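Local coordinates for protein phosphoribosylformylglycinamidine synthase 2 (Thermus thermophilus, PDB 3VIU) that belongs to the PurM-like (AIR synthase-related) family, carries two copies of a two-domain unit in one chain, and binds ADP and magnesium, at residues K52-E57 with V517-G522; L481-G486 with A539-V544. One frame throughout, in Å; residues are numbered along the deposited sequence.

Contact 1 of 2, residues K52-E57 with V517-G522. With ADP (adenosine-5'-diphosphate), chain B.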
ATOM      1  N   LYS A  52       0.741 -12.719  13.929  1.00 26.44           N
ATOM      2  CA  LYS A  52       1.971 -13.326  14.421  1.00 28.40           C
ATOM      3  C   LYS A  52       2.483 -14.369  13.430  1.00 28.60           C
ATOM      4  O   LYS A  52       3.671 -14.674  13.400  1.00 29.37           O
ATOM      5  CB  LYS A  52       1.734 -13.985  15.783  1.00 30.77           C
ATOM      6  CG  LYS A  52       1.546 -13.010  16.943  1.00 32.49           C
ATOM      7  CD  LYS A  52       1.165 -13.761  18.210  1.00 34.46           C
ATOM      8  CE  LYS A  52       0.976 -12.826  19.393  1.00 36.57           C
ATOM      9  NZ  LYS A  52       2.233 -12.124  19.767  1.00 39.87           N
ATOM     10  N   ALA A  53       1.582 -14.894  12.607  1.00 27.46           N
ATOM     11  CA  ALA A  53       1.925 -15.914  11.623  1.00 26.47           C
ATOM     12  C   ALA A  53       2.748 -15.448  10.424  1.00 26.06           C
ATOM     13  O   ALA A  53       3.400 -16.267   9.776  1.00 26.94           O
ATOM     14  CB  ALA A  53       0.651 -16.595  11.130  1.00 28.12           C
ATOM     15  N   LEU A  54       2.722 -14.154  10.118  1.00 23.74           N
ATOM     16  CA  LEU A  54       3.470 -13.635   8.973  1.00 23.02           C
ATOM     17  C   LEU A  54       4.987 -13.655   9.161  1.00 22.45           C
ATOM     18  O   LEU A  54       5.509 -13.066  10.100  1.00 24.61           O
ATOM     19  CB  LEU A  54       3.010 -12.212   8.647  1.00 22.82           C
ATOM     20  CG  LEU A  54       1.547 -12.064   8.195  1.00 25.24           C
ATOM     21  CD1 LEU A  54       1.199 -10.597   8.036  1.00 23.38           C
ATOM     22  CD2 LEU A  54       1.328 -12.807   6.881  1.00 22.84           C
ATOM     23  N   PRO A  55       5.714 -14.348   8.266  1.00 22.34           N
ATOM     24  CA  PRO A  55       7.182 -14.463   8.304  1.00 21.12           C
ATOM     25  C   PRO A  55       7.855 -13.081   8.232  1.00 21.44           C
ATOM     26  O   PRO A  55       7.486 -12.272   7.392  1.00 19.10           O
ATOM     27  CB  PRO A  55       7.485 -15.307   7.072  1.00 18.26           C
ATOM     28  CG  PRO A  55       6.273 -16.152   6.939  1.00 19.79           C
ATOM     29  CD  PRO A  55       5.159 -15.177   7.183  1.00 20.22           C
ATOM     30  N   LYS A  56       8.849 -12.831   9.089  1.00 23.03           N
ATOM     31  CA  LYS A  56       9.529 -11.531   9.117  1.00 26.06           C
ATOM     32  C   LYS A  56      11.012 -11.537   8.730  1.00 25.73           C
ATOM     33  O   LYS A  56      11.570 -10.487   8.427  1.00 25.38           O
ATOM     34  CB  LYS A  56       9.423 -10.902  10.512  1.00 27.44           C
ATOM     35  CG  LYS A  56       8.269 -11.392  11.372  1.00 32.41           C
ATOM     36  CD  LYS A  56       7.028 -10.511  11.273  1.00 33.87           C
ATOM     37  CE  LYS A  56       5.953 -10.977  12.271  1.00 35.66           C
ATOM     38  NZ  LYS A  56       4.692 -10.161  12.238  1.00 33.43           N
ATOM     39  N   GLU A  57      11.651 -12.702   8.757  1.00 26.90           N
ATOM     40  CA  GLU A  57      13.075 -12.798   8.434  1.00 28.22           C
ATOM     41  C   GLU A  57      13.390 -12.615   6.952  1.00 27.08           C
ATOM     42  O   GLU A  57      12.658 -13.089   6.085  1.00 25.84           O
ATOM     43  CB  GLU A  57      13.635 -14.145   8.911  1.00 32.47           C
ATOM     44  CG  GLU A  57      13.439 -14.422  10.408  1.00 39.33           C
ATOM     45  CD  GLU A  57      13.974 -15.791  10.840  1.00 43.48           C
ATOM     46  OE1 GLU A  57      13.587 -16.805  10.210  1.00 44.70           O
ATOM     47  OE2 GLU A  57      14.773 -15.856  11.809  1.00 44.11           O
ATOM     48  N   VAL A 517       9.754 -13.692   0.631  1.00 12.52           N
ATOM     49  CA  VAL A 517       9.626 -12.242   0.739  1.00 13.02           C
ATOM     50  C   VAL A 517       8.878 -11.983   2.045  1.00 12.23           C
ATOM     51  O   VAL A 517       7.710 -12.336   2.169  1.00 11.65           O
ATOM     52  CB  VAL A 517       8.803 -11.655  -0.428  1.00 13.74           C
ATOM     53  CG1 VAL A 517       8.703 -10.149  -0.284  1.00 13.43           C
ATOM     54  CG2 VAL A 517       9.441 -12.026  -1.756  1.00 13.89           C
ATOM     55  N   PRO A 518       9.544 -11.368   3.033  1.00 11.41           N
ATOM     56  CA  PRO A 518       8.949 -11.067   4.344  1.00 12.97           C
ATOM     57  C   PRO A 518       8.221  -9.728   4.501  1.00 14.41           C
ATOM     58  O   PRO A 518       8.469  -8.791   3.741  1.00 15.87           O
ATOM     59  CB  PRO A 518      10.151 -11.152   5.272  1.00 10.24           C
ATOM     60  CG  PRO A 518      11.224 -10.501   4.426  1.00  9.07           C
ATOM     61  CD  PRO A 518      10.999 -11.121   3.049  1.00 10.35           C
ATOM     62  N   VAL A 519       7.325  -9.656   5.493  1.00 15.84           N
ATOM     63  CA  VAL A 519       6.592  -8.425   5.819  1.00 16.31           C
ATOM     64  C   VAL A 519       7.554  -7.537   6.574  1.00 15.89           C
ATOM     65  O   VAL A 519       8.386  -8.016   7.335  1.00 18.84           O
ATOM     66  CB  VAL A 519       5.439  -8.605   6.832  1.00 17.90           C
ATOM     67  CG1 VAL A 519       4.126  -8.189   6.204  1.00 18.52           C
ATOM     68  CG2 VAL A 519       5.423 -10.004   7.391  1.00 17.22           C
ATOM     69  N   VAL A 520       7.399  -6.238   6.416  1.00 15.32           N
ATOM     70  CA  VAL A 520       8.278  -5.325   7.101  1.00 15.64           C
ATOM     71  C   VAL A 520       7.436  -4.255   7.796  1.00 16.52           C
ATOM     72  O   VAL A 520       7.899  -3.563   8.706  1.00 16.89           O
ATOM     73  CB  VAL A 520       9.273  -4.731   6.086  1.00 14.25           C
ATOM     74  CG1 VAL A 520       8.645  -3.582   5.329  1.00 13.83           C
ATOM     75  CG2 VAL A 520      10.542  -4.356   6.780  1.00 17.45           C
ATOM     76  N   SER A 521       6.182  -4.146   7.369  1.00 17.11           N
ATOM     77  CA  SER A 521       5.246  -3.184   7.935  1.00 16.00           C
ATOM     78  C   SER A 521       3.893  -3.378   7.286  1.00 17.34           C
ATOM     79  O   SER A 521       3.736  -4.203   6.377  1.00 19.00           O
ATOM     80  CB  SER A 521       5.717  -1.749   7.693  1.00 16.56           C
ATOM     81  OG  SER A 521       5.650  -1.414   6.320  1.00 15.68           O
ATOM     82  N   GLY A 522       2.908  -2.614   7.742  1.00 17.36           N
ATOM     83  CA  GLY A 522       1.585  -2.742   7.170  1.00 16.30           C
ATOM     84  C   GLY A 522       0.529  -2.017   7.969  1.00 16.86           C
ATOM     85  O   GLY A 522       0.843  -1.215   8.841  1.00 17.59           O
TER
HETATM   86  PB  ADP B 800       0.553   4.564  12.722  1.00 74.65           P
HETATM   87  O1B ADP B 800      -0.657   4.733  13.574  1.00 75.79           O
HETATM   88  O2B ADP B 800       0.133   4.686  11.173  1.00 74.08           O
HETATM   89  O3B ADP B 800       1.668   5.762  13.128  1.00 74.54           O
HETATM   90  PA  ADP B 800       0.164   1.983  13.518  1.00 68.93           P
HETATM   91  O1A ADP B 800       0.090   2.043  15.004  1.00 68.84           O
HETATM   92  O2A ADP B 800      -1.311   2.265  12.910  1.00 68.99           O
HETATM   93  O3A ADP B 800       1.242   3.098  12.977  1.00 71.48           O
HETATM   94  O5' ADP B 800       0.638   0.511  12.989  1.00 64.03           O
HETATM   95  C5' ADP B 800       1.002  -0.312  14.115  1.00 57.25           C
HETATM   96  C4' ADP B 800       2.326  -1.100  13.890  1.00 52.52           C
HETATM   97  O4' ADP B 800       2.052  -2.489  13.517  1.00 50.76           O
HETATM   98  C3' ADP B 800       3.225  -0.535  12.760  1.00 50.00           C
HETATM   99  O3' ADP B 800       4.603  -0.752  13.089  1.00 48.00           O
HETATM  100  C2' ADP B 800       2.778  -1.326  11.530  1.00 48.84           C
HETATM  101  O2' ADP B 800       3.790  -1.376  10.520  1.00 46.83           O
HETATM  102  C1' ADP B 800       2.429  -2.699  12.111  1.00 49.10           C
HETATM  103  N9  ADP B 800       1.335  -3.339  11.367  1.00 48.44           N
HETATM  104  C8  ADP B 800       0.007  -3.030  11.449  1.00 47.66           C
HETATM  105  N7  ADP B 800      -0.690  -3.793  10.658  1.00 47.23           N
HETATM  106  C5  ADP B 800       0.139  -4.642  10.014  1.00 46.31           C
HETATM  107  C6  ADP B 800      -0.029  -5.676   9.056  1.00 45.84           C
HETATM  108  N6  ADP B 800      -1.288  -5.997   8.582  1.00 45.15           N
HETATM  109  N1  ADP B 800       1.064  -6.339   8.619  1.00 45.24           N
HETATM  110  C2  ADP B 800       2.295  -6.043   9.066  1.00 44.61           C
HETATM  111  N3  ADP B 800       2.494  -5.078   9.966  1.00 44.46           N
HETATM  112  C4  ADP B 800       1.460  -4.363  10.460  1.00 46.63           C
HETATM  113  O   HOH W   1      10.663  -7.800   9.031  1.00 27.64           O
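The adenine of ADP has Gly522 lying flat over its six-membered ring, the CA atom 3.7 Å from ADP C5, while CG1 of Val519 approaches the ring at C2. The two residues belong to strand 519-525, an outermost strand of the six-stranded sheet in the second PurM N-terminal-like domain. The loop that follows helix 48-51 runs past the start of this strand and fastens to it by backbone. Val519 N donates to Pro55 O at 3.2 Å, nearly along the C=O axis, so the loop carbonyl points straight at the strand. CG2 of the same valine crowds in beside that bond, 3.1 Å from Pro55 O, and also packs on Leu54 CB. Its chi1 of -120° is eclipsed, a strained setting in a tight spot. Leu54, with CG beside its backbone N, goes on to cover Tyr483 of the next strand and Leu508 of helix 495-515. Further along, the ring of Pro518 meets main-chain oxygens: its CB lies 3.3 Å from Glu57 O and its CG is almost as near. A water completes the seam, donating to both Lys56 O and Val519 O. At the far end of the segment Ser521 OG is held by Phe82 O and Thr484 OG1, and Gly522 N gives its hydrogen to ADP O2' at 3.2 Å.

Contact 2 of 2, residues L481-G486 with A539-V544; sequences LAYTDG and AMVGVV. With ADP (adenosine-5'-diphosphate), chain B.
Six backbone hydrogen bonds tie strand 479-488 to strand 538-548, antiparallel neighbours whose segment axes come within 4.5 Å. The bonds between Thr484 and Gly542 are the shortest, with Gly542 N reaching Thr484 O at 2.7 Å almost in a straight line. Tyr483, Asp485, Val541 and Val543 share one face. Tyr483 carries CG in the crowded position between its backbone N and carbonyl carbon (chi1 74°), which swings the phenol away from the partner strand, lays the ring with its edge, in plane, against Asp485 CB, and leaves its own CB against Val543 CG2 at 3.7 Å. Val541, with CG1 anti to its backbone N (chi1 180°), crosses the tyrosine obliquely and touches CD2 with CG1. Helix 458-475 covers this face, Leu466 on Tyr483 and Val541, Ala469 on Val543. Asp485 takes the same crowded setting (chi1 64°), which sends its carboxylate out to the adenine. ADP N6 donates to OD1 at 3.0 Å. OD2 stands only 2.7 Å from ADP N1, a closeness that could shift the ionisation of either group. On the other face Thr484 puts OG1 anti to its backbone N, where it bonds Ser521 OG; this leaves CG2 in the crowded position, above Gly542 and 3.6 Å from its CA. The selenomethionine Met540 is extended beyond CG and touches Asn174, and Val544 packs on Met176 and Leu178, all on strand 172-182. This is the sheet of a PurM N-terminal-like domain, with helices on one face, a strand of the first such domain packed on the other, and an aspartate reading the adenine of the bound nucleotide.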
ATOM      1  N   LEU A 481      12.374  -7.367  -2.210  1.00 11.84           N
ATOM      2  CA  LEU A 481      13.100  -7.363  -0.945  1.00 14.11           C
ATOM      3  C   LEU A 481      12.188  -7.610   0.249  1.00 13.62           C
ATOM      4  O   LEU A 481      12.580  -8.265   1.203  1.00 14.19           O
ATOM      5  CB  LEU A 481      13.837  -6.034  -0.762  1.00 13.29           C
ATOM      6  CG  LEU A 481      14.888  -5.735  -1.830  1.00 11.67           C
ATOM      7  CD1 LEU A 481      15.458  -4.354  -1.594  1.00 10.54           C
ATOM      8  CD2 LEU A 481      15.983  -6.790  -1.788  1.00  8.37           C
ATOM      9  N   ALA A 482      10.971  -7.082   0.190  1.00 12.91           N
ATOM     10  CA  ALA A 482      10.004  -7.253   1.268  1.00 13.22           C
ATOM     11  C   ALA A 482       8.693  -6.622   0.850  1.00 12.36           C
ATOM     12  O   ALA A 482       8.614  -5.986  -0.195  1.00 12.59           O
ATOM     13  CB  ALA A 482      10.505  -6.590   2.546  1.00  9.74           C
ATOM     14  N   TYR A 483       7.660  -6.797   1.661  1.00 11.94           N
ATOM     15  CA  TYR A 483       6.390  -6.193   1.325  1.00 13.21           C
ATOM     16  C   TYR A 483       5.741  -5.520   2.518  1.00 14.89           C
ATOM     17  O   TYR A 483       6.212  -5.632   3.643  1.00 16.37           O
ATOM     18  CB  TYR A 483       5.433  -7.225   0.732  1.00 10.91           C
ATOM     19  CG  TYR A 483       4.846  -8.189   1.728  1.00 11.15           C
ATOM     20  CD1 TYR A 483       5.518  -9.360   2.082  1.00  9.68           C
ATOM     21  CD2 TYR A 483       3.607  -7.932   2.314  1.00 12.56           C
ATOM     22  CE1 TYR A 483       4.967 -10.252   2.990  1.00 11.06           C
ATOM     23  CE2 TYR A 483       3.047  -8.815   3.222  1.00 12.36           C
ATOM     24  CZ  TYR A 483       3.731  -9.971   3.560  1.00 11.52           C
ATOM     25  OH  TYR A 483       3.184 -10.818   4.486  1.00 12.24           O
ATOM     26  N   THR A 484       4.659  -4.807   2.240  1.00 16.00           N
ATOM     27  CA  THR A 484       3.875  -4.101   3.240  1.00 14.71           C
ATOM     28  C   THR A 484       2.437  -4.472   2.862  1.00 15.63           C
ATOM     29  O   THR A 484       2.097  -4.507   1.674  1.00 14.77           O
ATOM     30  CB  THR A 484       4.093  -2.570   3.120  1.00 14.90           C
ATOM     31  OG1 THR A 484       3.400  -1.894   4.177  1.00 15.49           O
ATOM     32  CG2 THR A 484       3.586  -2.065   1.770  1.00 13.69           C
ATOM     33  N   ASP A 485       1.602  -4.780   3.850  1.00 14.62           N
ATOM     34  CA  ASP A 485       0.229  -5.157   3.552  1.00 13.62           C
ATOM     35  C   ASP A 485      -0.799  -4.296   4.259  1.00 15.53           C
ATOM     36  O   ASP A 485      -0.801  -4.187   5.490  1.00 16.32           O
ATOM     37  CB  ASP A 485      -0.019  -6.618   3.922  1.00 12.61           C
ATOM     38  CG  ASP A 485       0.126  -6.872   5.406  1.00 15.60           C
ATOM     39  OD1 ASP A 485      -0.819  -7.409   6.025  1.00 14.55           O
ATOM     40  OD2 ASP A 485       1.194  -6.535   5.957  1.00 17.83           O
ATOM     41  N   GLY A 486      -1.666  -3.674   3.469  1.00 14.13           N
ATOM     42  CA  GLY A 486      -2.718  -2.859   4.026  1.00 10.43           C
ATOM     43  C   GLY A 486      -3.971  -3.708   4.002  1.00 12.62           C
ATOM     44  O   GLY A 486      -4.589  -3.873   2.956  1.00 10.42           O
ATOM     45  N   ALA A 539      -6.471  -7.100   0.680  1.00 15.89           N
ATOM     46  CA  ALA A 539      -5.107  -7.034   1.169  1.00 16.18           C
ATOM     47  C   ALA A 539      -4.303  -6.326   0.083  1.00 16.79           C
ATOM     48  O   ALA A 539      -3.922  -6.934  -0.921  1.00 16.23           O
ATOM     49  CB  ALA A 539      -4.556  -8.436   1.415  1.00 16.15           C
HETATM   50  N   MSE A 540      -4.070  -5.035   0.274  1.00 16.84           N
HETATM   51  CA  MSE A 540      -3.298  -4.262  -0.684  1.00 18.35           C
HETATM   52  C   MSE A 540      -1.830  -4.458  -0.360  1.00 16.45           C
HETATM   53  O   MSE A 540      -1.314  -3.927   0.617  1.00 18.41           O
HETATM   54  CB  MSE A 540      -3.710  -2.797  -0.613  1.00 23.68           C
HETATM   55  CG  MSE A 540      -5.136  -2.604  -1.097  1.00 32.55           C
HETATM   56 SE   MSE A 540      -5.987  -0.987  -0.459  1.00 52.02          SE
HETATM   57  CE  MSE A 540      -7.266  -0.745  -1.907  1.00 44.85           C
ATOM     58  N   VAL A 541      -1.177  -5.258  -1.191  1.00 14.24           N
ATOM     59  CA  VAL A 541       0.222  -5.602  -1.023  1.00 11.80           C
ATOM     60  C   VAL A 541       1.173  -4.695  -1.780  1.00 11.26           C
ATOM     61  O   VAL A 541       1.092  -4.570  -2.999  1.00 10.37           O
ATOM     62  CB  VAL A 541       0.468  -7.052  -1.481  1.00 12.46           C
ATOM     63  CG1 VAL A 541       1.939  -7.424  -1.308  1.00 11.02           C
ATOM     64  CG2 VAL A 541      -0.432  -7.997  -0.685  1.00 14.20           C
ATOM     65  N   GLY A 542       2.077  -4.067  -1.034  1.00 11.66           N
ATOM     66  CA  GLY A 542       3.065  -3.191  -1.623  1.00 11.19           C
ATOM     67  C   GLY A 542       4.404  -3.893  -1.530  1.00 13.09           C
ATOM     68  O   GLY A 542       4.778  -4.387  -0.462  1.00 11.94           O
ATOM     69  N   VAL A 543       5.118  -3.955  -2.647  1.00 12.49           N
ATOM     70  CA  VAL A 543       6.412  -4.608  -2.682  1.00 14.40           C
ATOM     71  C   VAL A 543       7.501  -3.677  -3.183  1.00 14.65           C
ATOM     72  O   VAL A 543       7.315  -2.949  -4.155  1.00 15.53           O
ATOM     73  CB  VAL A 543       6.395  -5.856  -3.602  1.00 15.53           C
ATOM     74  CG1 VAL A 543       7.826  -6.360  -3.822  1.00 13.91           C
ATOM     75  CG2 VAL A 543       5.538  -6.949  -2.984  1.00 13.00           C
ATOM     76  N   VAL A 544       8.643  -3.712  -2.511  1.00 13.92           N
ATOM     77  CA  VAL A 544       9.773  -2.894  -2.902  1.00 12.49           C
ATOM     78  C   VAL A 544      10.915  -3.818  -3.292  1.00 12.90           C
ATOM     79  O   VAL A 544      11.123  -4.858  -2.674  1.00 14.08           O
ATOM     80  CB  VAL A 544      10.244  -1.966  -1.749  1.00 10.16           C
ATOM     81  CG1 VAL A 544      11.552  -1.285  -2.132  1.00  8.92           C
ATOM     82  CG2 VAL A 544       9.186  -0.912  -1.463  1.00 10.19           C
TER
HETATM   83  PB  ADP B 800       0.553   4.564  12.722  1.00 74.65           P
HETATM   84  O1B ADP B 800      -0.657   4.733  13.574  1.00 75.79           O
HETATM   85  O2B ADP B 800       0.133   4.686  11.173  1.00 74.08           O
HETATM   86  O3B ADP B 800       1.668   5.762  13.128  1.00 74.54           O
HETATM   87  PA  ADP B 800       0.164   1.983  13.518  1.00 68.93           P
HETATM   88  O1A ADP B 800       0.090   2.043  15.004  1.00 68.84           O
HETATM   89  O2A ADP B 800      -1.311   2.265  12.910  1.00 68.99           O
HETATM   90  O3A ADP B 800       1.242   3.098  12.977  1.00 71.48           O
HETATM   91  O5' ADP B 800       0.638   0.511  12.989  1.00 64.03           O
HETATM   92  C5' ADP B 800       1.002  -0.312  14.115  1.00 57.25           C
HETATM   93  C4' ADP B 800       2.326  -1.100  13.890  1.00 52.52           C
HETATM   94  O4' ADP B 800       2.052  -2.489  13.517  1.00 50.76           O
HETATM   95  C3' ADP B 800       3.225  -0.535  12.760  1.00 50.00           C
HETATM   96  O3' ADP B 800       4.603  -0.752  13.089  1.00 48.00           O
HETATM   97  C2' ADP B 800       2.778  -1.326  11.530  1.00 48.84           C
HETATM   98  O2' ADP B 800       3.790  -1.376  10.520  1.00 46.83           O
HETATM   99  C1' ADP B 800       2.429  -2.699  12.111  1.00 49.10           C
HETATM  100  N9  ADP B 800       1.335  -3.339  11.367  1.00 48.44           N
HETATM  101  C8  ADP B 800       0.007  -3.030  11.449  1.00 47.66           C
HETATM  102  N7  ADP B 800      -0.690  -3.793  10.658  1.00 47.23           N
HETATM  103  C5  ADP B 800       0.139  -4.642  10.014  1.00 46.31           C
HETATM  104  C6  ADP B 800      -0.029  -5.676   9.056  1.00 45.84           C
HETATM  105  N6  ADP B 800      -1.288  -5.997   8.582  1.00 45.15           N
HETATM  106  N1  ADP B 800       1.064  -6.339   8.619  1.00 45.24           N
HETATM  107  C2  ADP B 800       2.295  -6.043   9.066  1.00 44.61           C
HETATM  108  N3  ADP B 800       2.494  -5.078   9.966  1.00 44.46           N
HETATM  109  C4  ADP B 800       1.460  -4.363  10.460  1.00 46.63           C

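The centres of the two contacts are 10 Å apart, and both reach the six-stranded sheet of the second PurM N-terminal-like domain. There strand 479-488 lies between 538-548 and the parallel strand 519-525, so contact 2 is inside the sheet and contact 1 brings a loop from the N-terminal region to its border strand. Backbone pairs Pro518 O with Tyr483 N and Val520 N with Tyr483 O join them, and Val519 CG1 packs on Tyr483 CZ. Along the chain the segments alternate: 52-57, 481-486, 517-522, 539-544. Both contacts touch ADP through the parallel strands 479-488 and 519-525, which together present the adenine and ribose with their partners.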